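Local coordinates for protein polyketide synthase PksL (Bacillus subtilis, PDB 5E1V) that probably catalyses, as a monomeric dehydratase domain, the loss of water from beta-hydroxyacyl intermediates during bacillaene synthesis, at residues L216-S222 with L266-K272; F119-L125 with F256-K262; V72-Q76 with I87-G91; L171-L175 with T191-S196. All blocks are in the same frame, centred on the assembly; numbering follows the deposited sequence.

Contact 1 (L216-S222 with L266-K272); sequences LPLFYES and LKNFTSK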
loop_
_atom_site.group_PDB
_atom_site.type_symbol
_atom_site.label_atom_id
_atom_site.label_comp_id
_atom_site.label_asym_id
_atom_site.label_seq_id
_atom_site.Cartn_x
_atom_site.Cartn_y
_atom_site.Cartn_z
ATOM N N LEU A 216 3.936 -6.894 -9.062
ATOM C CA LEU A 216 2.918 -6.807 -7.978
ATOM C C LEU A 216 3.577 -6.959 -6.626
ATOM O O LEU A 216 4.675 -7.558 -6.516
ATOM C CB LEU A 216 1.888 -7.891 -8.165
ATOM C CG LEU A 216 1.019 -7.681 -9.421
ATOM C CD1 LEU A 216 0.003 -8.809 -9.485
ATOM C CD2 LEU A 216 0.334 -6.318 -9.515
ATOM N N PRO A 217 2.938 -6.420 -5.583
ATOM C CA PRO A 217 3.512 -6.600 -4.270
ATOM C C PRO A 217 3.696 -8.055 -3.837
ATOM O O PRO A 217 2.888 -8.953 -4.160
ATOM C CB PRO A 217 2.501 -5.877 -3.356
ATOM C CG PRO A 217 2.047 -4.710 -4.191
ATOM C CD PRO A 217 1.860 -5.386 -5.557
ATOM N N LEU A 218 4.817 -8.247 -3.159
ATOM C CA LEU A 218 5.265 -9.532 -2.661
ATOM C C LEU A 218 5.565 -9.471 -1.150
ATOM O O LEU A 218 5.157 -10.331 -0.442
ATOM C CB LEU A 218 6.539 -9.950 -3.368
ATOM C CG LEU A 218 7.129 -11.276 -2.791
ATOM C CD1 LEU A 218 6.247 -12.501 -3.038
ATOM C CD2 LEU A 218 8.581 -11.568 -3.222
ATOM N N PHE A 219 6.327 -8.497 -0.735
ATOM C CA PHE A 219 6.892 -8.395 0.628
ATOM C C PHE A 219 7.190 -6.968 1.110
ATOM O O PHE A 219 7.767 -6.154 0.367
ATOM C CB PHE A 219 8.206 -9.225 0.688
ATOM C CG PHE A 219 8.864 -9.299 2.049
ATOM C CD1 PHE A 219 8.533 -10.274 2.957
ATOM C CD2 PHE A 219 9.955 -8.495 2.324
ATOM C CE1 PHE A 219 9.196 -10.367 4.186
ATOM C CE2 PHE A 219 10.623 -8.579 3.532
ATOM C CZ PHE A 219 10.226 -9.479 4.496
ATOM N N TYR A 220 6.882 -6.709 2.414
ATOM C CA TYR A 220 7.186 -5.493 3.111
ATOM C C TYR A 220 8.059 -5.893 4.259
ATOM O O TYR A 220 7.615 -6.655 5.072
ATOM C CB TYR A 220 5.935 -4.717 3.725
ATOM C CG TYR A 220 4.741 -4.562 2.823
ATOM C CD1 TYR A 220 4.917 -4.577 1.456
ATOM C CD2 TYR A 220 3.395 -4.440 3.337
ATOM C CE1 TYR A 220 3.859 -4.511 0.572
ATOM C CE2 TYR A 220 2.316 -4.409 2.428
ATOM C CZ TYR A 220 2.566 -4.430 1.056
ATOM O OH TYR A 220 1.627 -4.394 0.015
ATOM N N GLU A 221 9.255 -5.317 4.390
ATOM C CA GLU A 221 10.116 -5.601 5.538
ATOM C C GLU A 221 9.498 -5.030 6.840
ATOM O O GLU A 221 9.313 -5.710 7.887
ATOM C CB GLU A 221 11.529 -5.025 5.313
ATOM C CG GLU A 221 12.394 -5.275 6.532
ATOM C CD GLU A 221 13.855 -5.022 6.277
ATOM O OE1 GLU A 221 14.359 -5.437 5.221
ATOM O OE2 GLU A 221 14.477 -4.388 7.148
ATOM N N SER A 222 9.097 -3.770 6.740
ATOM C CA SER A 222 8.461 -3.066 7.861
ATOM C C SER A 222 7.659 -1.847 7.448
ATOM O O SER A 222 7.906 -1.203 6.421
ATOM C CB SER A 222 9.491 -2.557 8.892
ATOM O OG SER A 222 10.445 -1.810 8.296
ATOM N N LEU A 266 7.641 2.802 4.838
ATOM C CA LEU A 266 7.560 1.392 4.389
ATOM C C LEU A 266 8.901 0.961 3.915
ATOM O O LEU A 266 9.316 1.353 2.803
ATOM C CB LEU A 266 6.544 1.202 3.237
ATOM C CG LEU A 266 6.115 -0.196 2.862
ATOM C CD1 LEU A 266 5.398 -0.951 3.938
ATOM C CD2 LEU A 266 5.220 -0.163 1.685
ATOM N N LYS A 267 9.585 0.165 4.715
ATOM C CA LYS A 267 10.977 -0.234 4.319
ATOM C C LYS A 267 11.052 -1.491 3.466
ATOM O O LYS A 267 10.442 -2.512 3.771
ATOM C CB LYS A 267 11.809 -0.331 5.601
ATOM C CG LYS A 267 13.302 -0.649 5.455
ATOM C CD LYS A 267 13.982 -0.361 6.815
ATOM C CE LYS A 267 15.460 -0.793 6.842
ATOM N NZ LYS A 267 16.137 -0.423 5.570
ATOM N N ASN A 268 11.822 -1.441 2.360
ATOM C CA ASN A 268 11.979 -2.578 1.415
ATOM C C ASN A 268 10.657 -3.184 0.959
ATOM O O ASN A 268 10.384 -4.340 1.115
ATOM C CB ASN A 268 12.950 -3.599 1.959
ATOM C CG ASN A 268 14.390 -3.165 1.692
ATOM O OD1 ASN A 268 14.733 -2.872 0.547
ATOM N ND2 ASN A 268 15.196 -3.068 2.725
ATOM N N PHE A 269 9.840 -2.303 0.425
ATOM C CA PHE A 269 8.671 -2.704 -0.365
ATOM C C PHE A 269 9.193 -3.424 -1.623
ATOM O O PHE A 269 9.751 -2.793 -2.544
ATOM C CB PHE A 269 7.823 -1.505 -0.685
ATOM C CG PHE A 269 6.742 -1.749 -1.688
ATOM C CD1 PHE A 269 6.195 -2.973 -1.841
ATOM C CD2 PHE A 269 6.274 -0.719 -2.481
ATOM C CE1 PHE A 269 5.205 -3.202 -2.776
ATOM C CE2 PHE A 269 5.320 -0.951 -3.449
ATOM C CZ PHE A 269 4.774 -2.213 -3.586
ATOM N N THR A 270 8.988 -4.738 -1.610
ATOM C CA THR A 270 9.438 -5.686 -2.660
ATOM C C THR A 270 8.225 -6.155 -3.481
ATOM O O THR A 270 7.213 -6.685 -2.928
ATOM C CB THR A 270 10.045 -6.973 -2.073
ATOM O OG1 THR A 270 10.994 -6.664 -1.018
ATOM C CG2 THR A 270 10.722 -7.786 -3.185
ATOM N N SER A 271 8.366 -6.067 -4.807
ATOM C CA SER A 271 7.389 -6.543 -5.759
ATOM C C SER A 271 8.043 -7.495 -6.770
ATOM O O SER A 271 9.269 -7.503 -6.942
ATOM C CB SER A 271 6.817 -5.323 -6.514
ATOM O OG SER A 271 6.204 -4.416 -5.614
ATOM N N LYS A 272 7.218 -8.293 -7.428
ATOM C CA LYS A 272 7.718 -9.402 -8.255
ATOM C C LYS A 272 7.057 -9.363 -9.590
ATOM O O LYS A 272 5.865 -9.091 -9.698
ATOM C CB LYS A 272 7.444 -10.743 -7.614
ATOM C CG LYS A 272 7.971 -11.971 -8.397
ATOM C CD LYS A 272 7.654 -13.281 -7.689
ATOM C CE LYS A 272 6.263 -13.784 -8.051
ATOM N NZ LYS A 272 5.745 -14.806 -7.082
#

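Contact 2 (F119-L125 with F256-K262); sequences FEETLDL and FNASGEK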
loop_
_atom_site.group_PDB
_atom_site.type_symbol
_atom_site.label_atom_id
_atom_site.label_comp_id
_atom_site.label_asym_id
_atom_site.label_seq_id
_atom_site.Cartn_x
_atom_site.Cartn_y
_atom_site.Cartn_z
ATOM N N PHE A 119 9.955 9.636 14.478
ATOM C CA PHE A 119 10.780 10.055 13.378
ATOM C C PHE A 119 11.186 11.495 13.646
ATOM O O PHE A 119 10.370 12.280 14.125
ATOM C CB PHE A 119 9.959 10.053 12.086
ATOM C CG PHE A 119 9.507 8.692 11.659
ATOM C CD1 PHE A 119 10.373 7.825 11.065
ATOM C CD2 PHE A 119 8.190 8.274 11.896
ATOM C CE1 PHE A 119 9.954 6.552 10.698
ATOM C CE2 PHE A 119 7.755 7.025 11.462
ATOM C CZ PHE A 119 8.636 6.173 10.885
ATOM N N GLU A 120 12.423 11.819 13.332
ATOM C CA GLU A 120 12.983 13.169 13.502
ATOM C C GLU A 120 13.179 13.922 12.201
ATOM O O GLU A 120 13.217 15.167 12.183
ATOM C CB GLU A 120 14.339 13.065 14.180
ATOM C CG GLU A 120 14.258 12.530 15.575
ATOM C CD GLU A 120 15.608 12.180 16.181
ATOM O OE1 GLU A 120 16.664 12.225 15.494
ATOM O OE2 GLU A 120 15.581 11.848 17.379
ATOM N N GLU A 121 13.314 13.185 11.103
ATOM C CA GLU A 121 13.555 13.781 9.791
ATOM C C GLU A 121 12.503 14.853 9.440
ATOM O O GLU A 121 11.275 14.625 9.589
ATOM C CB GLU A 121 13.512 12.663 8.739
ATOM C CG GLU A 121 14.736 12.482 7.853
ATOM C CD GLU A 121 14.716 13.345 6.623
ATOM O OE1 GLU A 121 13.971 14.338 6.617
ATOM O OE2 GLU A 121 15.449 13.037 5.660
ATOM N N THR A 122 12.945 16.031 8.961
ATOM C CA THR A 122 11.992 16.993 8.339
ATOM C C THR A 122 12.514 17.453 6.978
ATOM O O THR A 122 13.687 17.264 6.655
ATOM C CB THR A 122 11.642 18.224 9.224
ATOM O OG1 THR A 122 12.815 18.991 9.480
ATOM C CG2 THR A 122 11.018 17.829 10.552
ATOM N N LEU A 123 11.624 18.021 6.181
ATOM C CA LEU A 123 11.953 18.505 4.854
ATOM C C LEU A 123 11.504 19.964 4.654
ATOM O O LEU A 123 10.545 20.406 5.250
ATOM C CB LEU A 123 11.251 17.636 3.816
ATOM C CG LEU A 123 11.726 16.188 3.754
ATOM C CD1 LEU A 123 10.920 15.420 2.719
ATOM C CD2 LEU A 123 13.202 16.137 3.411
ATOM N N ASP A 124 12.210 20.691 3.803
ATOM C CA ASP A 124 11.774 22.021 3.362
ATOM C C ASP A 124 11.126 21.801 2.008
ATOM O O ASP A 124 11.799 21.767 0.996
ATOM C CB ASP A 124 12.983 22.974 3.248
ATOM N N LEU A 125 9.818 21.587 1.989
ATOM C CA LEU A 125 9.129 21.110 0.767
ATOM C C LEU A 125 9.312 22.021 -0.471
ATOM O O LEU A 125 9.760 21.584 -1.551
ATOM C CB LEU A 125 7.637 20.910 1.067
ATOM C CG LEU A 125 7.314 19.871 2.148
ATOM C CD1 LEU A 125 5.853 19.933 2.545
ATOM C CD2 LEU A 125 7.693 18.463 1.705
ATOM N N PHE A 256 5.741 11.830 4.518
ATOM C CA PHE A 256 5.728 13.101 5.221
ATOM C C PHE A 256 4.388 13.841 5.177
ATOM O O PHE A 256 3.703 13.842 4.140
ATOM C CB PHE A 256 6.787 14.013 4.564
ATOM C CG PHE A 256 8.174 13.494 4.664
ATOM C CD1 PHE A 256 8.658 12.611 3.740
ATOM C CD2 PHE A 256 9.006 13.909 5.675
ATOM C CE1 PHE A 256 9.918 12.110 3.831
ATOM C CE2 PHE A 256 10.288 13.437 5.765
ATOM C CZ PHE A 256 10.748 12.532 4.830
ATOM N N ASN A 257 4.037 14.515 6.278
ATOM C CA ASN A 257 2.826 15.345 6.282
ATOM C C ASN A 257 3.024 16.659 5.482
ATOM O O ASN A 257 4.117 16.978 5.017
ATOM C CB ASN A 257 2.215 15.522 7.694
ATOM C CG ASN A 257 3.108 16.312 8.652
ATOM O OD1 ASN A 257 4.032 17.004 8.205
ATOM N ND2 ASN A 257 2.906 16.120 9.967
ATOM N N ALA A 258 1.953 17.401 5.296
ATOM C CA ALA A 258 2.002 18.593 4.449
ATOM C C ALA A 258 2.952 19.651 5.056
ATOM O O ALA A 258 3.529 20.472 4.334
ATOM C CB ALA A 258 0.583 19.147 4.276
ATOM N N SER A 259 3.160 19.573 6.357
ATOM C CA SER A 259 4.125 20.426 7.018
ATOM C C SER A 259 5.599 19.942 6.878
ATOM O O SER A 259 6.511 20.602 7.329
ATOM C CB SER A 259 3.675 20.640 8.457
ATOM O OG SER A 259 4.317 19.752 9.310
ATOM N N GLY A 260 5.841 18.811 6.205
ATOM C CA GLY A 260 7.202 18.310 5.968
ATOM C C GLY A 260 7.802 17.389 7.021
ATOM O O GLY A 260 8.968 16.954 6.896
ATOM N N GLU A 261 7.026 17.041 8.036
ATOM C CA GLU A 261 7.560 16.164 9.062
ATOM C C GLU A 261 7.457 14.697 8.617
ATOM O O GLU A 261 6.460 14.317 8.017
ATOM C CB GLU A 261 6.851 16.354 10.373
ATOM C CG GLU A 261 6.915 17.779 10.921
ATOM C CD GLU A 261 5.737 18.130 11.796
ATOM O OE1 GLU A 261 4.707 17.464 11.681
ATOM O OE2 GLU A 261 5.801 19.119 12.577
ATOM N N LYS A 262 8.503 13.914 8.836
ATOM C CA LYS A 262 8.426 12.440 8.528
ATOM C C LYS A 262 7.478 11.779 9.512
ATOM O O LYS A 262 7.615 11.955 10.731
ATOM C CB LYS A 262 9.774 11.761 8.570
ATOM C CG LYS A 262 9.715 10.283 8.171
ATOM C CD LYS A 262 11.077 9.749 7.744
ATOM C CE LYS A 262 11.038 8.253 7.431
ATOM N NZ LYS A 262 12.398 7.841 6.999
#

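Contact 3 (V72-Q76 with I87-G91); sequences VLNIQ and ITAKG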
loop_
_atom_site.group_PDB
_atom_site.type_symbol
_atom_site.label_atom_id
_atom_site.label_comp_id
_atom_site.label_asym_id
_atom_site.label_seq_id
_atom_site.Cartn_x
_atom_site.Cartn_y
_atom_site.Cartn_z
ATOM N N VAL A 72 -14.586 -14.022 1.427
ATOM C CA VAL A 72 -14.764 -13.826 2.840
ATOM C C VAL A 72 -13.396 -14.058 3.457
ATOM O O VAL A 72 -12.922 -15.194 3.479
ATOM C CB VAL A 72 -15.802 -14.774 3.382
ATOM C CG1 VAL A 72 -15.926 -14.567 4.884
ATOM C CG2 VAL A 72 -17.150 -14.541 2.649
ATOM N N LEU A 73 -12.747 -12.976 3.882
ATOM C CA LEU A 73 -11.366 -12.985 4.330
ATOM C C LEU A 73 -11.313 -12.962 5.858
ATOM O O LEU A 73 -11.747 -12.009 6.499
ATOM C CB LEU A 73 -10.567 -11.812 3.704
ATOM C CG LEU A 73 -9.016 -11.776 3.858
ATOM C CD1 LEU A 73 -8.342 -12.876 3.073
ATOM C CD2 LEU A 73 -8.367 -10.450 3.416
ATOM N N ASN A 74 -10.767 -14.028 6.414
ATOM C CA ASN A 74 -10.639 -14.193 7.833
ATOM C C ASN A 74 -9.248 -13.772 8.191
ATOM O O ASN A 74 -8.280 -14.347 7.643
ATOM C CB ASN A 74 -10.911 -15.657 8.150
ATOM C CG ASN A 74 -12.348 -15.895 8.512
ATOM O OD1 ASN A 74 -13.170 -14.981 8.498
ATOM N ND2 ASN A 74 -12.651 -17.119 8.912
ATOM N N ILE A 75 -9.125 -12.704 9.003
ATOM C CA ILE A 75 -7.815 -12.237 9.495
ATOM C C ILE A 75 -7.684 -12.643 10.964
ATOM O O ILE A 75 -8.493 -12.221 11.778
ATOM C CB ILE A 75 -7.588 -10.748 9.255
ATOM C CG1 ILE A 75 -7.749 -10.466 7.769
ATOM C CG2 ILE A 75 -6.192 -10.285 9.625
ATOM C CD1 ILE A 75 -8.111 -9.061 7.516
ATOM N N GLN A 76 -6.718 -13.516 11.271
ATOM C CA GLN A 76 -6.441 -13.865 12.689
ATOM C C GLN A 76 -5.056 -13.321 13.102
ATOM O O GLN A 76 -4.054 -13.511 12.359
ATOM C CB GLN A 76 -6.455 -15.347 12.868
ATOM C CG GLN A 76 -7.729 -15.996 12.395
ATOM C CD GLN A 76 -7.884 -17.404 12.940
ATOM O OE1 GLN A 76 -7.269 -17.772 13.953
ATOM N NE2 GLN A 76 -8.700 -18.190 12.280
ATOM N N ILE A 87 0.015 -12.703 12.146
ATOM C CA ILE A 87 -1.216 -12.413 11.398
ATOM C C ILE A 87 -1.293 -13.354 10.200
ATOM O O ILE A 87 -0.344 -13.540 9.475
ATOM C CB ILE A 87 -1.139 -10.943 10.885
ATOM C CG1 ILE A 87 -1.014 -9.930 12.023
ATOM C CG2 ILE A 87 -2.387 -10.575 10.077
ATOM C CD1 ILE A 87 -0.361 -8.669 11.539
ATOM N N THR A 88 -2.452 -13.930 9.960
ATOM C CA THR A 88 -2.653 -14.708 8.733
ATOM C C THR A 88 -4.026 -14.304 8.109
ATOM O O THR A 88 -4.997 -14.015 8.843
ATOM C CB THR A 88 -2.710 -16.207 9.112
ATOM O OG1 THR A 88 -3.856 -16.319 9.970
ATOM C CG2 THR A 88 -1.517 -16.655 9.883
ATOM N N ALA A 89 -4.101 -14.176 6.779
ATOM C CA ALA A 89 -5.353 -13.814 6.202
ATOM C C ALA A 89 -5.668 -14.897 5.162
ATOM O O ALA A 89 -4.948 -15.090 4.221
ATOM C CB ALA A 89 -5.303 -12.482 5.561
ATOM N N LYS A 90 -6.726 -15.610 5.413
ATOM C CA LYS A 90 -7.100 -16.698 4.525
ATOM C C LYS A 90 -8.566 -16.491 4.143
ATOM O O LYS A 90 -9.389 -16.110 4.965
ATOM C CB LYS A 90 -6.876 -18.035 5.228
ATOM C CG LYS A 90 -7.277 -18.028 6.665
ATOM C CD LYS A 90 -6.930 -19.356 7.353
ATOM C CE LYS A 90 -5.510 -19.403 7.848
ATOM N NZ LYS A 90 -5.511 -19.367 9.329
ATOM N N GLY A 91 -8.883 -16.756 2.889
ATOM C CA GLY A 91 -10.165 -16.481 2.403
ATOM C C GLY A 91 -10.825 -17.629 1.614
ATOM O O GLY A 91 -10.179 -18.484 1.017
#

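Contact 4 (L171-L175 with T191-S196); sequences LELSL and TLIDGS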
loop_
_atom_site.group_PDB
_atom_site.type_symbol
_atom_site.label_atom_id
_atom_site.label_comp_id
_atom_site.label_asym_id
_atom_site.label_seq_id
_atom_site.Cartn_x
_atom_site.Cartn_y
_atom_site.Cartn_z
ATOM N N LEU A 171 6.837 12.681 -4.185
ATOM C CA LEU A 171 5.446 12.490 -4.696
ATOM C C LEU A 171 4.533 13.324 -3.884
ATOM O O LEU A 171 4.521 13.204 -2.663
ATOM C CB LEU A 171 4.982 11.005 -4.546
ATOM C CG LEU A 171 6.015 9.953 -4.887
ATOM C CD1 LEU A 171 5.463 8.532 -4.731
ATOM C CD2 LEU A 171 6.444 10.182 -6.349
ATOM N N GLU A 172 3.770 14.208 -4.540
ATOM C CA GLU A 172 2.830 15.096 -3.878
ATOM C C GLU A 172 1.489 14.506 -4.208
ATOM O O GLU A 172 1.025 14.643 -5.328
ATOM C CB GLU A 172 2.922 16.541 -4.464
ATOM C CG GLU A 172 1.899 17.532 -3.925
ATOM C CD GLU A 172 1.968 18.933 -4.580
ATOM O OE1 GLU A 172 2.693 19.147 -5.576
ATOM O OE2 GLU A 172 1.246 19.799 -4.089
ATOM N N LEU A 173 0.908 13.808 -3.227
ATOM C CA LEU A 173 -0.226 12.922 -3.394
ATOM C C LEU A 173 -1.403 13.434 -2.610
ATOM O O LEU A 173 -1.242 13.868 -1.500
ATOM C CB LEU A 173 0.144 11.513 -2.855
ATOM C CG LEU A 173 1.107 10.782 -3.765
ATOM C CD1 LEU A 173 1.642 9.502 -3.123
ATOM C CD2 LEU A 173 0.526 10.523 -5.151
ATOM N N SER A 174 -2.612 13.362 -3.157
ATOM C CA SER A 174 -3.823 13.626 -2.367
ATOM C C SER A 174 -5.005 12.783 -2.955
ATOM O O SER A 174 -4.923 12.294 -4.032
ATOM C CB SER A 174 -4.139 15.158 -2.237
ATOM O OG SER A 174 -4.573 15.715 -3.470
ATOM N N LEU A 175 -6.066 12.584 -2.198
ATOM C CA LEU A 175 -7.269 11.906 -2.695
ATOM C C LEU A 175 -7.988 12.739 -3.780
ATOM O O LEU A 175 -8.049 13.986 -3.705
ATOM C CB LEU A 175 -8.158 11.686 -1.511
ATOM C CG LEU A 175 -8.077 10.421 -0.697
ATOM C CD1 LEU A 175 -6.878 9.483 -0.864
ATOM C CD2 LEU A 175 -8.600 10.415 0.714
ATOM N N THR A 191 -5.318 4.441 -1.419
ATOM C CA THR A 191 -4.967 5.289 -2.553
ATOM C C THR A 191 -3.690 6.096 -2.406
ATOM O O THR A 191 -2.860 6.242 -3.326
ATOM C CB THR A 191 -6.197 6.228 -2.792
ATOM O OG1 THR A 191 -7.333 5.382 -3.125
ATOM C CG2 THR A 191 -5.974 7.058 -3.918
ATOM N N LEU A 192 -3.472 6.611 -1.214
ATOM C CA LEU A 192 -2.215 7.290 -0.930
ATOM C C LEU A 192 -1.065 6.304 -0.975
ATOM O O LEU A 192 -0.042 6.602 -1.544
ATOM C CB LEU A 192 -2.333 7.950 0.405
ATOM C CG LEU A 192 -3.297 9.143 0.589
ATOM C CD1 LEU A 192 -3.178 9.674 1.961
ATOM C CD2 LEU A 192 -2.973 10.221 -0.437
ATOM N N ILE A 193 -1.218 5.119 -0.354
ATOM C CA ILE A 193 -0.109 4.178 -0.290
ATOM C C ILE A 193 0.093 3.579 -1.714
ATOM O O ILE A 193 1.196 3.584 -2.224
ATOM C CB ILE A 193 -0.289 3.024 0.718
ATOM C CG1 ILE A 193 -0.780 3.499 2.116
ATOM C CG2 ILE A 193 1.065 2.290 0.823
ATOM C CD1 ILE A 193 -0.006 4.593 2.753
ATOM N N ASP A 194 -0.970 3.126 -2.373
ATOM C CA ASP A 194 -0.805 2.602 -3.709
ATOM C C ASP A 194 -0.174 3.653 -4.667
ATOM O O ASP A 194 0.719 3.350 -5.479
ATOM C CB ASP A 194 -2.100 1.957 -4.239
ATOM C CG ASP A 194 -1.913 1.333 -5.569
ATOM O OD1 ASP A 194 -1.302 0.210 -5.648
ATOM O OD2 ASP A 194 -2.304 2.018 -6.551
ATOM N N GLY A 195 -0.687 4.874 -4.598
ATOM C CA GLY A 195 -0.164 5.986 -5.427
ATOM C C GLY A 195 1.333 6.193 -5.211
ATOM O O GLY A 195 2.071 6.544 -6.141
ATOM N N SER A 196 1.785 5.978 -3.981
ATOM C CA SER A 196 3.182 6.085 -3.648
ATOM C C SER A 196 4.030 4.978 -4.320
ATOM O O SER A 196 5.161 5.289 -4.780
ATOM C CB SER A 196 3.391 6.076 -2.140
ATOM O OG SER A 196 2.817 7.224 -1.462
#

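Contact 1 (L216-S222 with L266-K272)
Two classic beta bulges shape this antiparallel strand pair of the second hotdog: Leu218 and Phe219 both face Thr270, while Glu221 and Ser222 both face Lys267. The first is well defined by its bonds, since Thr270 O accepts from Leu218 N at 2.9 Å and from Phe219 N at 3.0 Å. In return Thr270 N reaches Phe219 O at 2.7 Å, nearly along the C=O axis. At the second bulge the bonds into Lys267 O are weak, but Lys267 N to Ser222 O is firm at 2.8 Å. The strand segments run at 133° to each other, well short of a flat antiparallel pair.

On one face, Tyr220 and Phe269 lie side by side and point the same way. Their planes are 80° apart and their closest atoms are Tyr220 CE1 and Phe269 CD1, 3.7 Å apart. Pro217 CG meets the edge of the Phe269 ring at CZ, 3.7 Å away, and Leu266 CD2 sits over a face of the Tyr220 ring. On the opposite face Thr270 OG1 lies at the edge of the Phe219 ring and also donates back to Asn268 O at 3.2 Å, from above the carbonyl plane. Phe219 owes this position to a CG anti to the backbone N (chi1 -176°), which swings the ring to the carbonyl side.

Further out, the first strand is bonded along its other edge to strand 53-59 of the first hotdog and the second to strand 248-256, while Tyr220 OH is hydrogen-bonded to Gly31 O.

Contact 2 (F119-L125 with F256-K262)
Lys262 N donates to Glu121 O at 3.0 Å with an N-H...O angle of 162°, and Leu123 N donates to Gly260 O, also at 3.0 Å but more bent. These two backbone bonds flank a single bridge between Thr122 and Glu261, so the two loops run antiparallel for a moment without becoming a sheet. The side-chain charges find partners beyond the contact: Lys262 NZ forms salt bridges with Glu265 and Glu254, and Glu121 OE2 with Arg236. Glu121 OE1, in contrast, is buried with no partner in the model.

The residues from Asn257 to Gly260 form a type I beta turn, which the Asn257 side chain ties internally. Its OD1 takes Ser259 OG and Glu261 N from opposite faces of the amide plane, and its ND2 donates to Glu261 OE1 at 2.8 Å, so three bonds fix the rotation of the amide. Gly260 closes the turn at a positive phi of 89°.

Leu123 CD1 stands over the centre of the Phe256 ring, 3.5 Å from its centroid and 7° off the normal, a CH-pi contact. The extended Lys262 chain passes obliquely across Phe119, its CG and CE against the CG-CD1 side of the ring, with CE 3.7 Å from Phe119 CD1. Leu125 CD1 presses against Ala258 O at 3.0 Å, a tight fit.

The pair thus fastens the segment leading into helix 125-130 to the tight turn that joins strands 248-256 and 262-273, against strand 232-245, which Leu123, Leu125 and Phe256 touch.

Contact 3 (V72-Q76 with I87-G91)
Asn74 and Lys90, like Gln76 and Thr88, are antiparallel hydrogen-bonded pairs with CA atoms 5.5 Å apart, and they alternate with the closer non-hydrogen-bonded pairs Leu73-Gly91 and Ile75-Ala89, in strands whose directions differ by 160°. This is the regular part of the beta hairpin formed by strands 70-81 and 84-94, in the sheet of the first hotdog. Each hydrogen-bonded pair carries two bonds: Asn74 N to Lys90 O at 2.9 Å, answered by Lys90 N to Asn74 O, and Gln76 N to Thr88 O at 3.0 Å, answered by Thr88 N to Gln76 O. The N-H...O angles all lie between 157° and 165°, so the bonding is uniform, with no bulge.

The two faces differ in character. Leu73, Ile75 and Ala89 share the buried face, which looks onto helix 34-44. There Ala89 CB fits between its neighbours, 3.9 Å from Ile75 CG1 and equally far from Leu73 CD1. Ile75 and Ile87 lie side by side and point the same way, touching through their CG2 methyls at 3.8 Å. CG2 is anti to the backbone N in both; Ile75 also touches Ile37 and Ile41 of helix 34-44, and Ile87 touches Ile38. The other face bears Asn74, Gln76, Thr88 and Lys90. Asn74 there makes its side-chain bond away from the hairpin partner, through OD1 to Gln8 NE2 of strand 4-11. At the far end of the hairpin segment, Gly91 CA approaches Val72 O at 3.2 Å, a CA-H...O contact.

Contact 4 (L171-L175 with T191-S196)
Leu171 and Leu173 both direct their side chains from the strand onto helix 190-203, and Leu175 joins them from just beyond, as in a hotdog fold, where the curved sheet wraps the central helix. The strand and helix segments run nearly antiparallel, at 152°, with their axes 8.4 Å apart. Leu175 crosses Leu192 at about a right angle: its CD1 lies 3.9 Å from Leu192 CG, and the same methyl meets Thr191 CB at 3.8 Å. Leu192 CD2 reaches Leu173 CB and Ser174 CA. One turn on, Leu173 CD1 comes in over Gly195 and reaches Ser196 OG at 3.1 Å, while Leu171 CD1 comes 3.3 Å from Ser196 O. In Leu171 and Leu173 CG is anti to the carbonyl carbon, with chi2 near 180°, which carries CD1 out to Ser196.

Asp194, which points away from the strand, falls in a sequence that matches the HPxxxD motif and is probably the catalytic aspartate, as in related dehydratases. The two buried hydroxyls have partners: Thr191 OG1 bonds to Tyr155 O, and Ser196 OG to Thr235 OG1 of the neighbouring strand 232-245. Ser196 OG also donates to Leu192 O at 2.9 Å, arriving on the opposite face of that carbonyl from Ser196 N.

Overall arrangement
The contacts sample a double hotdog. Contact 3 lies in the first, beside helix 34-44; contact 4 holds helix 190-203 in the second, on the opposite side of the chain's centre, 26 Å from contact 3 between centres. Contact 1 is nearer to the centre of the chain than contact 3; its own centre is 19 Å from that of contact 3 and 17 Å from that of contact 4, with nearest atoms about 5 Å from contact 4. Contact 2 closes a long loop within which contact 4 is nested, their centres 16 Å apart. Related dehydratases have their active site between the two hotdogs. Here contact 4 includes Asp194, probably part of it, and Tyr220 OH of contact 1 bonds to Gly31 O, just after an HxxxGxxxxP-like sequence.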